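Local coordinates for protein CT398 (Chlamydia trachomatis, PDB 4ILO) that is of unknown function but, with its long coiled-coil hairpin and zinc ribbon, may bind DNA or RNA, at residues A[12-15]-A[16-20]; A[85-89]-A[90-94]. All coordinates share one frame; numbering follows the deposited sequence.

Overall arrangement
Both contacts are local, each made within one continuous run of chain, and neither bridges distant parts of the sequence. From the N terminus, contact 1 comes first, at 12-20, within the long helix 2-86. That helix then runs the length of the molecule to contact 2, at 85-94, which closes the hairpin turn into helix 90-171. The returning helix comes back beside Ile14 and Leu17 of contact 1. The contacts lie in series, neither nested nor crossed, with centres about 106 Å apart. Contact 1 marks the end where the hairpin meets helix 176-189 and the residues leading into the zinc ribbon; contact 2 marks the far tip.

Contact 1 of 2, residues A[12-15]-A[16-20]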
# COMPACT_ATOMS: atom_id res chain seq x y z
N LEU A 12 -12.81 -24.34 -27.05
CA LEU A 12 -13.55 -24.40 -25.80
C LEU A 12 -12.63 -24.81 -24.65
O LEU A 12 -12.68 -24.22 -23.57
CB LEU A 12 -14.77 -25.32 -25.94
CG LEU A 12 -15.92 -24.61 -26.69
CD1 LEU A 12 -17.06 -25.55 -27.08
CD2 LEU A 12 -16.49 -23.44 -25.85
N ALA A 13 -11.73 -25.77 -24.89
CA ALA A 13 -10.86 -26.23 -23.81
C ALA A 13 -9.79 -25.21 -23.49
O ALA A 13 -9.39 -25.06 -22.32
CB ALA A 13 -10.22 -27.57 -24.16
N ILE A 14 -9.29 -24.50 -24.51
CA ILE A 14 -8.38 -23.38 -24.24
C ILE A 14 -9.09 -22.30 -23.46
O ILE A 14 -8.51 -21.66 -22.57
CB ILE A 14 -7.83 -22.85 -25.57
CG1 ILE A 14 -6.88 -23.90 -26.17
CG2 ILE A 14 -7.18 -21.50 -25.38
CD1 ILE A 14 -6.62 -23.72 -27.59
N GLN A 15 -10.36 -22.07 -23.78
CA GLN A 15 -11.12 -21.02 -23.12
C GLN A 15 -11.25 -21.31 -21.62
O GLN A 15 -11.22 -20.39 -20.80
CB GLN A 15 -12.49 -20.88 -23.77
CG GLN A 15 -13.26 -19.74 -23.28
CD GLN A 15 -14.56 -19.58 -24.00
OE1 GLN A 15 -14.81 -18.54 -24.59
NE2 GLN A 15 -15.39 -20.62 -23.96
N GLU A 16 -11.39 -22.59 -21.24
CA GLU A 16 -11.48 -22.89 -19.81
C GLU A 16 -10.17 -22.58 -19.08
O GLU A 16 -10.18 -22.09 -17.94
CB GLU A 16 -11.92 -24.34 -19.59
CG GLU A 16 -13.36 -24.60 -20.03
CD GLU A 16 -14.34 -23.57 -19.43
OE1 GLU A 16 -14.45 -23.47 -18.18
OE2 GLU A 16 -15.01 -22.86 -20.22
N LEU A 17 -9.03 -22.82 -19.75
CA LEU A 17 -7.75 -22.45 -19.16
C LEU A 17 -7.64 -20.94 -19.03
O LEU A 17 -7.27 -20.42 -17.96
CB LEU A 17 -6.60 -23.02 -20.00
CG LEU A 17 -6.62 -24.54 -20.11
CD1 LEU A 17 -5.53 -25.04 -21.09
CD2 LEU A 17 -6.49 -25.21 -18.74
N ASP A 18 -8.00 -20.20 -20.08
CA ASP A 18 -7.93 -18.75 -20.02
C ASP A 18 -8.81 -18.17 -18.91
O ASP A 18 -8.42 -17.21 -18.23
CB ASP A 18 -8.23 -18.15 -21.39
CG ASP A 18 -7.05 -18.31 -22.34
OD1 ASP A 18 -5.92 -18.25 -21.84
OD2 ASP A 18 -7.25 -18.50 -23.57
N ILE A 19 -10.01 -18.73 -18.69
CA ILE A 19 -10.88 -18.20 -17.64
C ILE A 19 -10.21 -18.35 -16.27
O ILE A 19 -10.16 -17.40 -15.47
CB ILE A 19 -12.26 -18.88 -17.68
CG1 ILE A 19 -13.00 -18.53 -18.98
CG2 ILE A 19 -13.09 -18.47 -16.40
CD1 ILE A 19 -13.22 -17.08 -19.23
N LYS A 20 -9.70 -19.55 -15.99
CA LYS A 20 -8.99 -19.77 -14.74
C LYS A 20 -7.83 -18.80 -14.60
O LYS A 20 -7.65 -18.18 -13.54
CB LYS A 20 -8.47 -21.21 -14.68
CG LYS A 20 -9.56 -22.25 -14.57
CD LYS A 20 -8.96 -23.59 -14.23
CE LYS A 20 -9.81 -24.74 -14.73
NZ LYS A 20 -9.07 -26.04 -14.57
O HOH W 1 -14.84 -23.11 -22.80
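Leu12 O is gripped twice: Glu16 N donates to it at 3.1 Å, and a water donates to it at 2.5 Å. The same water links two side chains. It accepts from Gln15 NE2 at 2.8 Å and donates to Glu16 OE2 at 2.6 Å. Chi1 of Glu16 sets CG beside the backbone N, near Leu12 O, and the bend at chi2 (-51°) then turns the carboxylate to the water. Gln15 has its CG opposite the backbone N (chi1 -173°) and stays extended to the amide. OE1 of that amide takes the backbone N-H groups of Val193 and Val194, which should fix its rotation, while Glu16 OE2 also pairs with Arg192. Asp18 N gives a straight bond to Ile14 O at 2.9 Å, the usual i to i+4 pattern of an alpha helix. The two side chains run alongside each other, with Ile14 CG2 3.5 Å from Asp18 OD2. That buried oxygen is bonded to Tyr182 OH. Ile19 N likewise bonds Gln15 O at 2.9 Å. Leu17 packs on Leu163 and Leu170 of helix 90-171, as in a coiled coil; Ile14 touches Leu170 as well as Tyr182 of helix 176-189, and Gln15 ties this helix to the start of strand 194-198.

Contact 2 of 2, residues A[85-89]-A[90-94]; sequences AAVKK and MDEFN
Lys89 O and Phe93 N make the one direct hydrogen bond across this turn, 2.9 Å long and nearly straight at 172°. The bond closes the first turn of helix 90-171, with Lys89 at the N-cap position. A water adds a second polar link. It accepts from Lys88 N at 2.5 Å and donates to Glu92 OE1 at 2.9 Å, so the carboxylate is joined to the loop just ahead of its own helix. Helix 2-86 has ended by this point, and the short loop 87-89 reverses the chain at the tip of the coiled-coil hairpin. The apolar contact is made by Val87. Val87 CG2 sits 3.9 Å from Phe93 CA and 4.0 Å from Phe93 CD2, meeting the ring obliquely. Val87 CG1, anti to its carbonyl carbon (chi1 -74°), lies 4.0 Å from Glu92 CB. The Lys89 chain also passes across the Glu92 carboxylate in van der Waals contact, with Lys89 CB 3.6 Å from Glu92 OE1. Charge plays a looser part. The extended lysine chain carries the ammonium outward, leaving Lys89 NZ 5.0 Å from Glu92 OE2, so any attraction between these opposite charges is probably modest at this exposed site.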
# COMPACT_ATOMS: atom_id res chain seq x y z
N ALA A 85 30.44 42.98 47.31
CA ALA A 85 30.85 42.93 48.71
C ALA A 85 32.05 43.82 48.98
O ALA A 85 32.22 44.27 50.12
CB ALA A 85 31.15 41.49 49.14
N ALA A 86 32.88 44.11 47.96
CA ALA A 86 34.09 44.91 48.10
C ALA A 86 33.95 46.37 47.66
O ALA A 86 34.90 47.14 47.85
CB ALA A 86 35.23 44.32 47.27
N VAL A 87 32.83 46.78 47.04
CA VAL A 87 32.78 48.15 46.51
C VAL A 87 32.55 49.15 47.64
O VAL A 87 31.90 48.86 48.67
CB VAL A 87 31.75 48.35 45.38
CG1 VAL A 87 32.22 47.72 44.10
CG2 VAL A 87 30.38 47.87 45.80
N LYS A 88 33.02 50.37 47.42
CA LYS A 88 32.87 51.44 48.39
C LYS A 88 31.96 52.56 47.90
O LYS A 88 31.28 53.18 48.71
CB LYS A 88 34.25 52.00 48.76
CG LYS A 88 35.18 50.93 49.35
CD LYS A 88 34.55 50.28 50.61
CE LYS A 88 35.43 49.17 51.21
NZ LYS A 88 34.66 48.37 52.23
N LYS A 89 31.88 52.80 46.60
CA LYS A 89 31.10 53.92 46.10
C LYS A 89 29.66 53.51 45.82
O LYS A 89 29.38 52.43 45.28
CB LYS A 89 31.77 54.50 44.85
CG LYS A 89 33.19 55.02 45.15
CD LYS A 89 33.96 55.43 43.91
CE LYS A 89 35.38 55.87 44.26
NZ LYS A 89 36.16 56.27 43.06
N MET A 90 28.73 54.40 46.22
CA MET A 90 27.30 54.15 46.08
C MET A 90 26.91 53.88 44.63
O MET A 90 26.14 52.96 44.36
CB MET A 90 26.54 55.36 46.66
CG MET A 90 25.07 55.16 47.18
SD MET A 90 24.66 53.70 48.20
CE MET A 90 26.12 53.50 49.22
N ASP A 91 27.44 54.64 43.68
CA ASP A 91 27.12 54.39 42.27
C ASP A 91 27.50 52.96 41.82
O ASP A 91 26.76 52.30 41.09
CB ASP A 91 27.83 55.41 41.38
CG ASP A 91 27.03 56.70 41.18
OD1 ASP A 91 25.84 56.72 41.54
OD2 ASP A 91 27.59 57.67 40.60
N GLU A 92 28.69 52.48 42.21
CA GLU A 92 29.09 51.11 41.87
C GLU A 92 28.24 50.10 42.60
O GLU A 92 27.81 49.09 42.02
CB GLU A 92 30.55 50.88 42.20
CG GLU A 92 31.50 51.81 41.41
CD GLU A 92 32.91 51.87 42.00
OE1 GLU A 92 33.09 51.54 43.20
OE2 GLU A 92 33.84 52.26 41.25
N PHE A 93 27.98 50.35 43.89
CA PHE A 93 27.08 49.46 44.61
C PHE A 93 25.76 49.33 43.85
O PHE A 93 25.22 48.23 43.68
CB PHE A 93 26.82 49.99 46.01
CG PHE A 93 26.09 49.01 46.89
CD1 PHE A 93 24.72 49.00 46.92
CD2 PHE A 93 26.79 48.08 47.62
CE1 PHE A 93 24.04 48.08 47.71
CE2 PHE A 93 26.13 47.15 48.40
CZ PHE A 93 24.74 47.15 48.43
N ASN A 94 25.21 50.46 43.40
CA ASN A 94 23.88 50.47 42.83
C ASN A 94 23.88 49.80 41.48
O ASN A 94 22.92 49.10 41.14
CB ASN A 94 23.38 51.93 42.69
CG ASN A 94 22.94 52.53 44.06
OD1 ASN A 94 22.65 51.78 44.99
ND2 ASN A 94 22.85 53.88 44.15
O HOH W 2 34.66 51.01 45.58